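Local structure of gene 2 protein (Enterobacteria phage Sf6, 5C12) at residues D81-A86 with A110-Q115; S91-D96 with E118-K123; Y101-D106 with A127-G132; Q171-L176 with A253-M258. The protein cuts viral DNA during genome packaging, acting as the metal-dependent nuclease domain of gp2, the large terminase subunit of the phage. The protein carries 1 engineered substitution. All blocks are in the same frame, centred on the assembly; numbering follows the deposited sequence.

Contact 1. Residues D81-A86 with A110-Q115; sequences DINEGA and AGLRRQ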
loop_
_atom_site.group_PDB
_atom_site.type_symbol
_atom_site.label_atom_id
_atom_site.label_comp_id
_atom_site.label_asym_id
_atom_site.label_seq_id
_atom_site.Cartn_x
_atom_site.Cartn_y
_atom_site.Cartn_z
ATOM N N ASP A 81 -7.844 -15.469 -13.075
ATOM C CA ASP A 81 -7.922 -16.285 -11.880
ATOM C C ASP A 81 -6.732 -15.997 -10.967
ATOM O O ASP A 81 -5.854 -15.175 -11.271
ATOM C CB ASP A 81 -8.085 -17.788 -12.216
ATOM C CG ASP A 81 -6.839 -18.432 -12.804
ATOM O OD1 ASP A 81 -5.703 -18.042 -12.491
ATOM O OD2 ASP A 81 -7.009 -19.418 -13.548
ATOM N N ILE A 82 -6.723 -16.622 -9.797
ATOM C CA ILE A 82 -5.743 -16.274 -8.797
ATOM C C ILE A 82 -4.317 -16.526 -9.268
ATOM O O ILE A 82 -3.414 -15.761 -8.955
ATOM C CB ILE A 82 -6.024 -17.007 -7.461
ATOM C CG1 ILE A 82 -5.081 -16.527 -6.364
ATOM C CG2 ILE A 82 -5.873 -18.481 -7.609
ATOM C CD1 ILE A 82 -5.650 -15.427 -5.549
ATOM N N ASN A 83 -4.111 -17.606 -10.017
ATOM C CA ASN A 83 -2.767 -17.923 -10.483
ATOM C C ASN A 83 -2.310 -17.024 -11.629
ATOM O O ASN A 83 -1.163 -16.584 -11.651
ATOM C CB ASN A 83 -2.669 -19.404 -10.849
ATOM C CG ASN A 83 -3.066 -20.296 -9.697
ATOM O OD1 ASN A 83 -4.110 -20.945 -9.735
ATOM N ND2 ASN A 83 -2.260 -20.289 -8.639
ATOM N N GLU A 84 -3.216 -16.710 -12.552
ATOM C CA GLU A 84 -2.916 -15.744 -13.598
ATOM C C GLU A 84 -2.594 -14.386 -12.980
ATOM O O GLU A 84 -1.667 -13.683 -13.391
ATOM C CB GLU A 84 -4.107 -15.612 -14.557
ATOM C CG GLU A 84 -4.358 -16.863 -15.372
ATOM C CD GLU A 84 -5.652 -16.814 -16.159
ATOM O OE1 GLU A 84 -6.624 -16.204 -15.680
ATOM O OE2 GLU A 84 -5.689 -17.386 -17.258
ATOM N N GLY A 85 -3.339 -14.030 -11.946
ATOM C CA GLY A 85 -3.083 -12.793 -11.246
ATOM C C GLY A 85 -1.683 -12.727 -10.630
ATOM O O GLY A 85 -0.978 -11.715 -10.713
ATOM N N ALA A 86 -1.248 -13.815 -10.003
ATOM C CA ALA A 86 0.079 -13.807 -9.409
ATOM C C ALA A 86 1.166 -13.793 -10.491
ATOM O O ALA A 86 2.219 -13.205 -10.304
ATOM C CB ALA A 86 0.249 -15.015 -8.478
ATOM N N ALA A 110 -3.529 -17.058 0.216
ATOM C CA ALA A 110 -2.720 -17.756 1.212
ATOM C C ALA A 110 -1.834 -18.864 0.638
ATOM O O ALA A 110 -0.858 -19.273 1.272
ATOM C CB ALA A 110 -3.616 -18.326 2.305
ATOM N N GLY A 111 -2.161 -19.370 -0.546
ATOM C CA GLY A 111 -1.417 -20.484 -1.108
ATOM C C GLY A 111 -0.437 -20.135 -2.215
ATOM O O GLY A 111 0.095 -21.046 -2.868
ATOM N N LEU A 112 -0.186 -18.843 -2.420
ATOM C CA LEU A 112 0.595 -18.384 -3.569
ATOM C C LEU A 112 2.115 -18.374 -3.392
ATOM O O LEU A 112 2.833 -17.981 -4.307
ATOM C CB LEU A 112 0.153 -16.968 -3.957
ATOM C CG LEU A 112 -1.259 -16.897 -4.530
ATOM C CD1 LEU A 112 -1.656 -15.443 -4.769
ATOM C CD2 LEU A 112 -1.343 -17.684 -5.815
ATOM N N ARG A 113 2.651 -18.828 -2.265
ATOM C CA ARG A 113 4.089 -18.665 -2.075
ATOM C C ARG A 113 4.900 -19.504 -3.061
ATOM O O ARG A 113 5.876 -19.016 -3.596
ATOM C CB ARG A 113 4.563 -18.947 -0.647
ATOM C CG ARG A 113 6.043 -18.617 -0.522
ATOM C CD ARG A 113 6.670 -18.730 0.863
ATOM N NE ARG A 113 8.028 -18.180 0.796
ATOM C CZ ARG A 113 8.316 -16.882 0.868
ATOM N NH1 ARG A 113 7.365 -16.012 1.107
ATOM N NH2 ARG A 113 9.565 -16.467 0.763
ATOM N N ARG A 114 4.515 -20.753 -3.311
ATOM C CA ARG A 114 5.291 -21.567 -4.239
ATOM C C ARG A 114 5.361 -20.920 -5.627
ATOM O O ARG A 114 6.434 -20.796 -6.217
ATOM C CB ARG A 114 4.709 -22.984 -4.331
ATOM C CG ARG A 114 5.345 -23.808 -5.397
ATOM C CD ARG A 114 4.627 -25.171 -5.561
ATOM N NE ARG A 114 4.382 -25.340 -6.980
ATOM C CZ ARG A 114 3.188 -25.436 -7.540
ATOM N NH1 ARG A 114 2.084 -25.489 -6.802
ATOM N NH2 ARG A 114 3.099 -25.590 -8.849
ATOM N N GLN A 115 4.221 -20.475 -6.145
ATOM C CA GLN A 115 4.196 -19.877 -7.465
ATOM C C GLN A 115 5.008 -18.599 -7.475
ATOM O O GLN A 115 5.713 -18.290 -8.435
ATOM C CB GLN A 115 2.764 -19.584 -7.897
ATOM C CG GLN A 115 2.683 -18.902 -9.245
ATOM C CD GLN A 115 1.264 -18.584 -9.653
ATOM O OE1 GLN A 115 0.303 -18.945 -8.964
ATOM N NE2 GLN A 115 1.122 -17.931 -10.801
#
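Asn83 and Gln115 carry the polar half of this contact. Two hydrogen bonds run between them. Gln115 NE2 donates to the backbone Asn83 O at 2.8 Å. Asn83 ND2 donates to Gln115 OE1 at 2.9 Å, and this bond is nearly straight, with an angle of 168° at the hydrogen. Both ends of the Gln115 amide are therefore gripped by one residue, which fixes its rotation. The two amide planes stand 33° apart. Gln115 spans the gap as a fully extended chain, with CG anti to the backbone N (chi1 177°).

The apolar half rests on Leu112. Its CD1 branch meets Ile82 CG1 at 3.9 Å. Its CD2 branch meets both Asn83 ND2 at 3.9 Å and Ala86 CB at 4.1 Å. The methyl of Ala86 also lies against Gln115 NE2, at 3.8 Å, so it borders both halves of the contact. Ile82 reaches on to Pro53 and Val108, and Leu112 packs on Trp103 of strand 100-104.

The start of helix 82-95 is held by capping. Asp81 OD1 accepts from Glu84 N at 2.8 Å, and Glu84 OE1 accepts from Asp81 N at 3.0 Å. This is a reciprocal capping box. It spans Ile82 and Asn83, which meet Leu112 and Gln115.

The contact joins the N-terminal ends of two helices that pack side by side on one face of the central sheet. Such a helix pair is part of the RNase H-like fold expected of terminase nuclease domains.

Contact 2. Residues S91-D96 with E118-K123; sequences SLAIED and EAFSGK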
loop_
_atom_site.group_PDB
_atom_site.type_symbol
_atom_site.label_atom_id
_atom_site.label_comp_id
_atom_site.label_asym_id
_atom_site.label_seq_id
_atom_site.Cartn_x
_atom_site.Cartn_y
_atom_site.Cartn_z
ATOM N N SER A 91 5.380 -10.756 -12.685
ATOM C CA SER A 91 5.999 -10.257 -13.909
ATOM C C SER A 91 6.155 -8.740 -13.865
ATOM O O SER A 91 7.182 -8.215 -14.275
ATOM C CB SER A 91 5.197 -10.688 -15.124
ATOM O OG SER A 91 5.408 -12.071 -15.359
ATOM N N LEU A 92 5.160 -8.026 -13.350
ATOM C CA LEU A 92 5.318 -6.574 -13.145
ATOM C C LEU A 92 6.462 -6.255 -12.184
ATOM O O LEU A 92 7.242 -5.334 -12.421
ATOM C CB LEU A 92 4.016 -5.910 -12.671
ATOM C CG LEU A 92 2.935 -5.738 -13.747
ATOM C CD1 LEU A 92 1.682 -5.208 -13.072
ATOM C CD2 LEU A 92 3.406 -4.818 -14.854
ATOM N N ALA A 93 6.576 -7.019 -11.104
ATOM C CA ALA A 93 7.641 -6.796 -10.144
ATOM C C ALA A 93 9.008 -6.963 -10.815
ATOM O O ALA A 93 9.945 -6.189 -10.577
ATOM C CB ALA A 93 7.493 -7.751 -8.960
ATOM N N ILE A 94 9.138 -7.989 -11.642
ATOM C CA ILE A 94 10.352 -8.158 -12.402
ATOM C C ILE A 94 10.603 -6.966 -13.335
ATOM O O ILE A 94 11.715 -6.430 -13.378
ATOM C CB ILE A 94 10.304 -9.489 -13.165
ATOM C CG1 ILE A 94 10.369 -10.635 -12.157
ATOM C CG2 ILE A 94 11.447 -9.588 -14.186
ATOM C CD1 ILE A 94 9.932 -11.942 -12.745
ATOM N N GLU A 95 9.577 -6.549 -14.071
ATOM C CA GLU A 95 9.694 -5.424 -15.000
ATOM C C GLU A 95 10.108 -4.141 -14.269
ATOM O O GLU A 95 10.878 -3.328 -14.805
ATOM C CB GLU A 95 8.364 -5.237 -15.725
ATOM C CG GLU A 95 8.363 -4.158 -16.778
ATOM C CD GLU A 95 7.061 -4.099 -17.568
ATOM O OE1 GLU A 95 6.151 -4.914 -17.305
ATOM O OE2 GLU A 95 6.949 -3.235 -18.460
ATOM N N ASP A 96 9.631 -3.991 -13.036
ATOM C CA ASP A 96 9.883 -2.805 -12.240
ATOM C C ASP A 96 11.205 -2.851 -11.480
ATOM O O ASP A 96 11.558 -1.884 -10.803
ATOM C CB ASP A 96 8.743 -2.582 -11.240
ATOM C CG ASP A 96 7.485 -2.035 -11.902
ATOM O OD1 ASP A 96 7.612 -1.431 -12.987
ATOM O OD2 ASP A 96 6.378 -2.241 -11.356
ATOM N N GLU A 118 8.739 -19.429 -7.393
ATOM C CA GLU A 118 9.084 -19.923 -8.729
ATOM C C GLU A 118 9.265 -18.776 -9.715
ATOM O O GLU A 118 10.167 -18.786 -10.559
ATOM C CB GLU A 118 8.003 -20.888 -9.264
ATOM C CG GLU A 118 7.911 -22.233 -8.541
ATOM C CD GLU A 118 6.724 -23.107 -9.010
ATOM O OE1 GLU A 118 5.875 -22.605 -9.785
ATOM O OE2 GLU A 118 6.634 -24.294 -8.597
ATOM N N ALA A 119 8.409 -17.770 -9.599
ATOM C CA ALA A 119 8.441 -16.688 -10.563
ATOM C C ALA A 119 9.726 -15.886 -10.441
ATOM O O ALA A 119 10.241 -15.356 -11.435
ATOM C CB ALA A 119 7.240 -15.797 -10.369
ATOM N N PHE A 120 10.245 -15.817 -9.225
ATOM C CA PHE A 120 11.430 -15.017 -8.922
ATOM C C PHE A 120 12.702 -15.878 -8.895
ATOM O O PHE A 120 13.753 -15.384 -8.520
ATOM C CB PHE A 120 11.261 -14.310 -7.573
ATOM C CG PHE A 120 10.139 -13.293 -7.527
ATOM C CD1 PHE A 120 9.791 -12.542 -8.643
ATOM C CD2 PHE A 120 9.435 -13.086 -6.355
ATOM C CE1 PHE A 120 8.774 -11.602 -8.574
ATOM C CE2 PHE A 120 8.417 -12.134 -6.285
ATOM C CZ PHE A 120 8.074 -11.421 -7.408
ATOM N N SER A 121 12.610 -17.155 -9.273
ATOM C CA SER A 121 13.780 -18.034 -9.240
ATOM C C SER A 121 14.920 -17.412 -10.056
ATOM O O SER A 121 14.712 -16.923 -11.164
ATOM C CB SER A 121 13.412 -19.437 -9.735
ATOM O OG SER A 121 13.111 -19.453 -11.117
ATOM N N GLY A 122 16.108 -17.368 -9.464
ATOM C CA GLY A 122 17.271 -16.816 -10.139
ATOM C C GLY A 122 17.378 -15.305 -10.096
ATOM O O GLY A 122 18.260 -14.722 -10.721
ATOM N N LYS A 123 16.480 -14.657 -9.366
ATOM C CA LYS A 123 16.483 -13.208 -9.290
ATOM C C LYS A 123 16.530 -12.757 -7.843
ATOM O O LYS A 123 16.019 -13.434 -6.948
ATOM C CB LYS A 123 15.232 -12.662 -9.964
ATOM C CG LYS A 123 15.121 -13.067 -11.413
ATOM C CD LYS A 123 13.822 -12.594 -12.034
ATOM C CE LYS A 123 13.844 -12.738 -13.551
ATOM N NZ LYS A 123 13.945 -14.168 -13.983
#
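The Phe120 ring is the flat group here, and helix 82-95 meets it along its CD1, CE1 and CZ atoms. Ile94 CG1 lies at the ring edge, near the plane, 4.0 Å from Phe120 CE1. Ala93 CB comes in obliquely, 4.0 Å from Phe120 CZ. The first bond of the Phe120 side chain does not point at the helix, but the ring swings back beside the backbone N (chi1 -64°) and its far end reaches it. A second ring, that of Tyr101, meets Phe120 edge-to-face.

Ile94 is the residue most used on the helix side. Its CD1 approaches the backbone Ala119 O at 3.7 Å. Its CG1 also touches Lys123 CD, again at 4.0 Å. The Lys123 chain crosses Ile94 at about a right angle, and its CE reaches Ile94 CG2 at 4.0 Å. Only the aliphatic part of the lysine is used against Ile94. No hydrogen bond crosses between the segments, so the contact is purely one of packing.

A type II beta turn from Phe120 to Lys123 brings these two side chains to the same isoleucine. Lys123 N donates to Phe120 O at 2.9 Å and closes the turn. Gly122 sits at its third position with a positive phi of 82°.

The contact lies away from the metal sites. It joins the C-terminal ends of helix 82-95 and helix 113-119. Ile125, in the loop leading to strand 126-130, touches Ile94 and Phe120. Ala93 also packs on Tyr63 of strand 61-67, and Thr90 of helix 82-95 touches Ala119 and Phe120.

Contact 3. Residues Y101-D106 with A127-G132; sequences YLWDGD and ATMFKG. With MG (magnesium ion), chain B.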
loop_
_atom_site.group_PDB
_atom_site.type_symbol
_atom_site.label_atom_id
_atom_site.label_comp_id
_atom_site.label_asym_id
_atom_site.label_seq_id
_atom_site.Cartn_x
_atom_site.Cartn_y
_atom_site.Cartn_z
ATOM N N TYR A 101 8.934 -7.932 -2.929
ATOM C CA TYR A 101 7.564 -8.116 -3.371
ATOM C C TYR A 101 6.758 -8.645 -2.206
ATOM O O TYR A 101 7.202 -9.577 -1.524
ATOM C CB TYR A 101 7.528 -9.135 -4.480
ATOM C CG TYR A 101 6.183 -9.599 -4.936
ATOM C CD1 TYR A 101 5.623 -10.753 -4.443
ATOM C CD2 TYR A 101 5.495 -8.923 -5.950
ATOM C CE1 TYR A 101 4.413 -11.207 -4.884
ATOM C CE2 TYR A 101 4.283 -9.373 -6.403
ATOM C CZ TYR A 101 3.740 -10.522 -5.863
ATOM O OH TYR A 101 2.546 -11.037 -6.307
ATOM N N LEU A 102 5.588 -8.058 -1.993
ATOM C CA LEU A 102 4.634 -8.536 -1.001
ATOM C C LEU A 102 3.317 -8.874 -1.661
ATOM O O LEU A 102 2.986 -8.339 -2.727
ATOM C CB LEU A 102 4.399 -7.499 0.092
ATOM C CG LEU A 102 5.644 -6.988 0.821
ATOM C CD1 LEU A 102 6.146 -5.725 0.138
ATOM C CD2 LEU A 102 5.336 -6.701 2.286
ATOM N N TRP A 103 2.548 -9.767 -1.045
ATOM C CA TRP A 103 1.194 -9.988 -1.503
ATOM C C TRP A 103 0.307 -10.338 -0.332
ATOM O O TRP A 103 0.792 -10.839 0.688
ATOM C CB TRP A 103 1.137 -11.084 -2.576
ATOM C CG TRP A 103 1.104 -12.484 -2.031
ATOM C CD1 TRP A 103 0.003 -13.270 -1.885
ATOM C CD2 TRP A 103 2.221 -13.267 -1.576
ATOM N NE1 TRP A 103 0.357 -14.488 -1.350
ATOM C CE2 TRP A 103 1.711 -14.502 -1.144
ATOM C CE3 TRP A 103 3.589 -13.024 -1.465
ATOM C CZ2 TRP A 103 2.528 -15.506 -0.632
ATOM C CZ3 TRP A 103 4.394 -14.003 -0.931
ATOM C CH2 TRP A 103 3.865 -15.237 -0.534
ATOM N N ASP A 104 -0.986 -10.086 -0.478
ATOM C CA ASP A 104 -1.951 -10.359 0.569
ATOM C C ASP A 104 -2.236 -11.849 0.628
ATOM O O ASP A 104 -2.777 -12.436 -0.301
ATOM C CB ASP A 104 -3.236 -9.572 0.319
ATOM C CG ASP A 104 -4.322 -9.855 1.327
ATOM O OD1 ASP A 104 -4.064 -10.478 2.376
ATOM O OD2 ASP A 104 -5.474 -9.456 1.061
ATOM N N GLY A 105 -1.835 -12.458 1.741
ATOM C CA GLY A 105 -2.067 -13.871 1.947
ATOM C C GLY A 105 -3.101 -14.179 3.003
ATOM O O GLY A 105 -3.234 -15.344 3.418
ATOM N N ASP A 106 -3.858 -13.169 3.424
ATOM C CA ASP A 106 -4.809 -13.335 4.526
ATOM C C ASP A 106 -6.060 -14.053 4.049
ATOM O O ASP A 106 -6.851 -14.542 4.861
ATOM C CB ASP A 106 -5.199 -11.981 5.120
ATOM C CG ASP A 106 -5.024 -11.912 6.629
ATOM O OD1 ASP A 106 -4.582 -12.897 7.236
ATOM O OD2 ASP A 106 -5.316 -10.841 7.209
ATOM N N ALA A 127 10.267 -12.308 -1.394
ATOM C CA ALA A 127 8.827 -12.496 -1.430
ATOM C C ALA A 127 8.321 -12.612 -0.005
ATOM O O ALA A 127 8.771 -13.489 0.744
ATOM C CB ALA A 127 8.465 -13.744 -2.221
ATOM N N THR A 128 7.393 -11.739 0.369
ATOM C CA THR A 128 6.858 -11.686 1.728
ATOM C C THR A 128 5.345 -11.746 1.710
ATOM O O THR A 128 4.704 -10.975 0.968
ATOM C CB THR A 128 7.318 -10.402 2.432
ATOM O OG1 THR A 128 8.740 -10.423 2.541
ATOM C CG2 THR A 128 6.684 -10.281 3.808
ATOM N N MET A 129 4.765 -12.666 2.481
ATOM C CA MET A 129 3.320 -12.754 2.559
ATOM C C MET A 129 2.885 -11.738 3.592
ATOM O O MET A 129 3.361 -11.747 4.718
ATOM C CB MET A 129 2.846 -14.156 2.965
ATOM C CG MET A 129 1.341 -14.173 3.270
ATOM S SD MET A 129 0.710 -15.797 3.732
ATOM C CE MET A 129 0.929 -16.463 2.164
ATOM N N PHE A 130 1.972 -10.868 3.202
ATOM C CA PHE A 130 1.403 -9.875 4.097
ATOM C C PHE A 130 0.075 -10.363 4.611
ATOM O O PHE A 130 -0.772 -10.788 3.826
ATOM C CB PHE A 130 1.213 -8.574 3.316
ATOM C CG PHE A 130 0.691 -7.419 4.137
ATOM C CD1 PHE A 130 -0.659 -7.275 4.373
ATOM C CD2 PHE A 130 1.575 -6.487 4.646
ATOM C CE1 PHE A 130 -1.123 -6.188 5.097
ATOM C CE2 PHE A 130 1.111 -5.409 5.388
ATOM C CZ PHE A 130 -0.223 -5.297 5.624
ATOM N N LYS A 131 -0.098 -10.326 5.934
ATOM C CA LYS A 131 -1.358 -10.684 6.568
ATOM C C LYS A 131 -1.784 -9.532 7.466
ATOM O O LYS A 131 -1.259 -9.357 8.568
ATOM C CB LYS A 131 -1.219 -11.972 7.378
ATOM C CG LYS A 131 -0.938 -13.231 6.520
ATOM C CD LYS A 131 -0.634 -14.461 7.371
ATOM C CE LYS A 131 -1.778 -14.813 8.300
ATOM N NZ LYS A 131 -2.999 -15.212 7.553
ATOM N N GLY A 132 -2.758 -8.784 6.973
ATOM C CA GLY A 132 -3.203 -7.552 7.585
ATOM C C GLY A 132 -3.779 -7.756 8.972
ATOM O O GLY A 132 -3.810 -6.814 9.765
HETATM MG MG MG B . -6.801 -8.398 -0.039
HETATM O O HOH W 1 9.518 -9.060 0.299
HETATM O O HOH W 2 -3.977 -8.795 4.430
HETATM O O HOH W 3 -3.132 -16.923 5.314
HETATM O O HOH W 4 -6.141 -6.801 0.780
HETATM O O HOH W 5 -8.018 -8.023 -1.145
#
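Strands 101-104 and 127-130 pair in parallel at one edge of the central sheet, where 126-130 is the outermost strand, with Leu102 beside Thr128 and Asp104 beside Phe130. Backbone bonds alternate between them. Thr128 N donates to Tyr101 O at 2.9 Å and Trp103 N to Thr128 O at 3.2 Å. Phe130 N then donates to Trp103 O, and Gly105 N to Phe130 O.

On the face that carries Tyr101, Trp103 and Met129, the methionine crosses the indole. Met129 CA makes a CH-pi contact 3.9 Å from the centroid of the six-membered ring of Trp103, 12° off the normal. Met129 CG then packs on Gly105 CA at 3.7 Å. The indole NE1 is hydrogen-bonded to Gly109 O.

The two strands and helix 113-119 form a beta-alpha-beta unit, in keeping with an RNase H-like nuclease fold. Asp104 ends its strand at the metal site: OD2 binds a magnesium ion at 2.0 Å, and waters also bind it. A second magnesium ion lies close by, as do Asp52 and Asp55. With CG beside the carbonyl carbon (chi1 177°), the carboxylate stays near the residues that follow. OD1 accepts from Asp106 N in an Asx turn, met from above the carboxylate plane, and also from a water that bridges to Gly132 N. These bonds should hold the carboxylate for the metal.

Beyond the strands, Lys131 NZ forms a salt bridge with Asp106 OD1 at 2.8 Å. Asp106 OD2 is hydrogen-bonded with Ser133 OG.

Contact 4. Residues Q171-L176 with A253-M258; sequences QFYYAL and ALMMCM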
loop_
_atom_site.group_PDB
_atom_site.type_symbol
_atom_site.label_atom_id
_atom_site.label_comp_id
_atom_site.label_asym_id
_atom_site.label_seq_id
_atom_site.Cartn_x
_atom_site.Cartn_y
_atom_site.Cartn_z
ATOM N N GLN A 171 -1.687 -0.455 10.810
ATOM C CA GLN A 171 -0.341 0.094 10.898
ATOM C C GLN A 171 0.145 0.638 9.559
ATOM O O GLN A 171 0.643 1.762 9.471
ATOM C CB GLN A 171 0.615 -0.981 11.391
ATOM C CG GLN A 171 2.072 -0.580 11.447
ATOM C CD GLN A 171 2.913 -1.705 11.967
ATOM O OE1 GLN A 171 2.617 -2.877 11.727
ATOM N NE2 GLN A 171 3.955 -1.364 12.697
ATOM N N PHE A 172 -0.004 -0.147 8.506
ATOM C CA PHE A 172 0.554 0.281 7.228
ATOM C C PHE A 172 -0.327 1.244 6.475
ATOM O O PHE A 172 0.212 2.085 5.748
ATOM C CB PHE A 172 1.071 -0.912 6.428
ATOM C CG PHE A 172 2.259 -1.521 7.086
ATOM C CD1 PHE A 172 3.458 -0.830 7.096
ATOM C CD2 PHE A 172 2.158 -2.687 7.818
ATOM C CE1 PHE A 172 4.553 -1.326 7.744
ATOM C CE2 PHE A 172 3.263 -3.196 8.482
ATOM C CZ PHE A 172 4.455 -2.508 8.451
ATOM N N TYR A 173 -1.649 1.206 6.655
ATOM C CA TYR A 173 -2.479 2.268 6.084
ATOM C C TYR A 173 -2.160 3.605 6.763
ATOM O O TYR A 173 -2.142 4.646 6.104
ATOM C CB TYR A 173 -3.978 1.966 6.168
ATOM C CG TYR A 173 -4.573 1.468 4.872
ATOM C CD1 TYR A 173 -4.531 2.266 3.737
ATOM C CD2 TYR A 173 -5.163 0.202 4.755
ATOM C CE1 TYR A 173 -5.043 1.852 2.576
ATOM C CE2 TYR A 173 -5.688 -0.232 3.562
ATOM C CZ TYR A 173 -5.620 0.608 2.460
ATOM O OH TYR A 173 -6.110 0.208 1.255
ATOM N N TYR A 174 -1.879 3.599 8.063
ATOM C CA TYR A 174 -1.499 4.844 8.734
ATOM C C TYR A 174 -0.067 5.271 8.377
ATOM O O TYR A 174 0.232 6.460 8.401
ATOM C CB TYR A 174 -1.698 4.748 10.251
ATOM C CG TYR A 174 -3.102 5.114 10.653
ATOM C CD1 TYR A 174 -3.470 6.451 10.787
ATOM C CD2 TYR A 174 -4.086 4.142 10.839
ATOM C CE1 TYR A 174 -4.765 6.795 11.127
ATOM C CE2 TYR A 174 -5.379 4.491 11.182
ATOM C CZ TYR A 174 -5.716 5.817 11.321
ATOM O OH TYR A 174 -7.008 6.162 11.663
ATOM N N ALA A 175 0.811 4.323 8.050
ATOM C CA ALA A 175 2.127 4.675 7.542
ATOM C C ALA A 175 1.938 5.471 6.257
ATOM O O ALA A 175 2.599 6.495 6.036
ATOM C CB ALA A 175 2.972 3.414 7.275
ATOM N N LEU A 176 1.031 4.998 5.432
ATOM C CA LEU A 176 0.714 5.674 4.173
ATOM C C LEU A 176 0.116 7.055 4.467
ATOM O O LEU A 176 0.540 8.072 3.898
ATOM C CB LEU A 176 -0.242 4.816 3.369
ATOM C CG LEU A 176 -0.841 5.383 2.076
ATOM C CD1 LEU A 176 0.298 5.796 1.161
ATOM C CD2 LEU A 176 -1.730 4.346 1.421
ATOM N N ALA A 253 -2.884 -2.604 -2.295
ATOM C CA ALA A 253 -1.592 -2.890 -2.907
ATOM C C ALA A 253 -0.579 -1.809 -2.517
ATOM O O ALA A 253 0.550 -2.086 -2.102
ATOM C CB ALA A 253 -1.742 -2.998 -4.414
ATOM N N LEU A 254 -1.007 -0.545 -2.571
ATOM C CA LEU A 254 -0.126 0.547 -2.203
ATOM C C LEU A 254 0.226 0.475 -0.710
ATOM O O LEU A 254 1.373 0.674 -0.320
ATOM C CB LEU A 254 -0.749 1.894 -2.598
ATOM C CG LEU A 254 0.094 3.098 -2.177
ATOM C CD1 LEU A 254 1.423 3.123 -2.881
ATOM C CD2 LEU A 254 -0.691 4.371 -2.431
ATOM N N MET A 255 -0.776 0.209 0.113
ATOM C CA MET A 255 -0.588 0.092 1.546
ATOM C C MET A 255 0.461 -0.969 1.872
ATOM O O MET A 255 1.359 -0.760 2.724
ATOM C CB MET A 255 -1.934 -0.231 2.210
ATOM C CG MET A 255 -1.812 -0.550 3.710
ATOM S SD MET A 255 -1.440 -2.261 4.113
ATOM C CE MET A 255 -2.993 -2.978 3.673
ATOM N N MET A 256 0.361 -2.132 1.234
ATOM C CA MET A 256 1.307 -3.198 1.537
ATOM C C MET A 256 2.741 -2.834 1.190
ATOM O O MET A 256 3.687 -3.256 1.846
ATOM C CB MET A 256 0.871 -4.514 0.873
ATOM C CG MET A 256 -0.390 -5.062 1.498
ATOM S SD MET A 256 -0.910 -6.665 0.810
ATOM C CE MET A 256 -1.534 -6.140 -0.780
ATOM N N CYS A 257 2.902 -2.046 0.143
ATOM C CA CYS A 257 4.196 -1.499 -0.251
ATOM C C CYS A 257 4.887 -0.648 0.793
ATOM O O CYS A 257 6.071 -0.368 0.666
ATOM C CB CYS A 257 4.028 -0.599 -1.468
ATOM S SG CYS A 257 3.936 -1.531 -2.919
ATOM N N MET A 258 4.134 -0.172 1.782
ATOM C CA MET A 258 4.696 0.626 2.848
ATOM C C MET A 258 5.574 -0.173 3.751
ATOM O O MET A 258 6.379 0.385 4.461
ATOM C CB MET A 258 3.590 1.276 3.697
ATOM C CG MET A 258 2.659 2.183 2.900
ATOM S SD MET A 258 3.497 3.686 2.323
ATOM C CE MET A 258 3.880 3.270 0.633
#
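Met255 and Tyr173 form the tight part of this contact. Met255 CG lies over the Tyr173 ring, 3.6 Å from its centroid and 15° off the normal. The sulfur stands obliquely to the same ring, a Met-aromatic contact, with SD 4.9 Å from the Tyr173 centroid. Bends at chi2 (-86°) and chi3 fold the Met255 chain back, so that CE also meets the ring at Tyr173 CE2. SD packs on Phe172 CB at 3.7 Å. The hydroxyl of Tyr173 is hydrogen-bonded to Asp252 OD1. Tyr173 is thus a second-shell residue, positioning Asp252, a magnesium ligand in this entry.

The other end is looser. Leu176 CD1 meets Leu254 CD2 at 4.0 Å, and Met258 CG meets Leu176 CB at 3.9 Å. Ala175 marks the more open side: it is partly exposed, and its CB is 4.2 Å from Met258 CB. No hydrogen bond crosses the contact.

Helix 249-256 lies between helix 168-189 and the sheet. Met255 and Phe172 both touch Phe130 of strand 126-130. Leu254 packs on Ala64 of strand 61-67, and Met256 on Ala50 of strand 47-52.

Contacts 1, 2 and 3 interleave along the chain, and contact 4 follows them. Contacts 1 and 2 both join helix 82-95 to helix 113-119, at opposite ends, with centres 14 Å apart. Contact 3 pairs the strands on which these helices pack, and it touches contacts 1, 2 and 4. Contact 4 lies on the other face of the sheet, 12 Å from contact 3 between centres. It does not touch contacts 1 or 2. The sheet is thus covered by helices on both faces. Asp104, of contact 3, and Asp252, just before 253-258, reach the same nuclease site, which holds two magnesium ions close together.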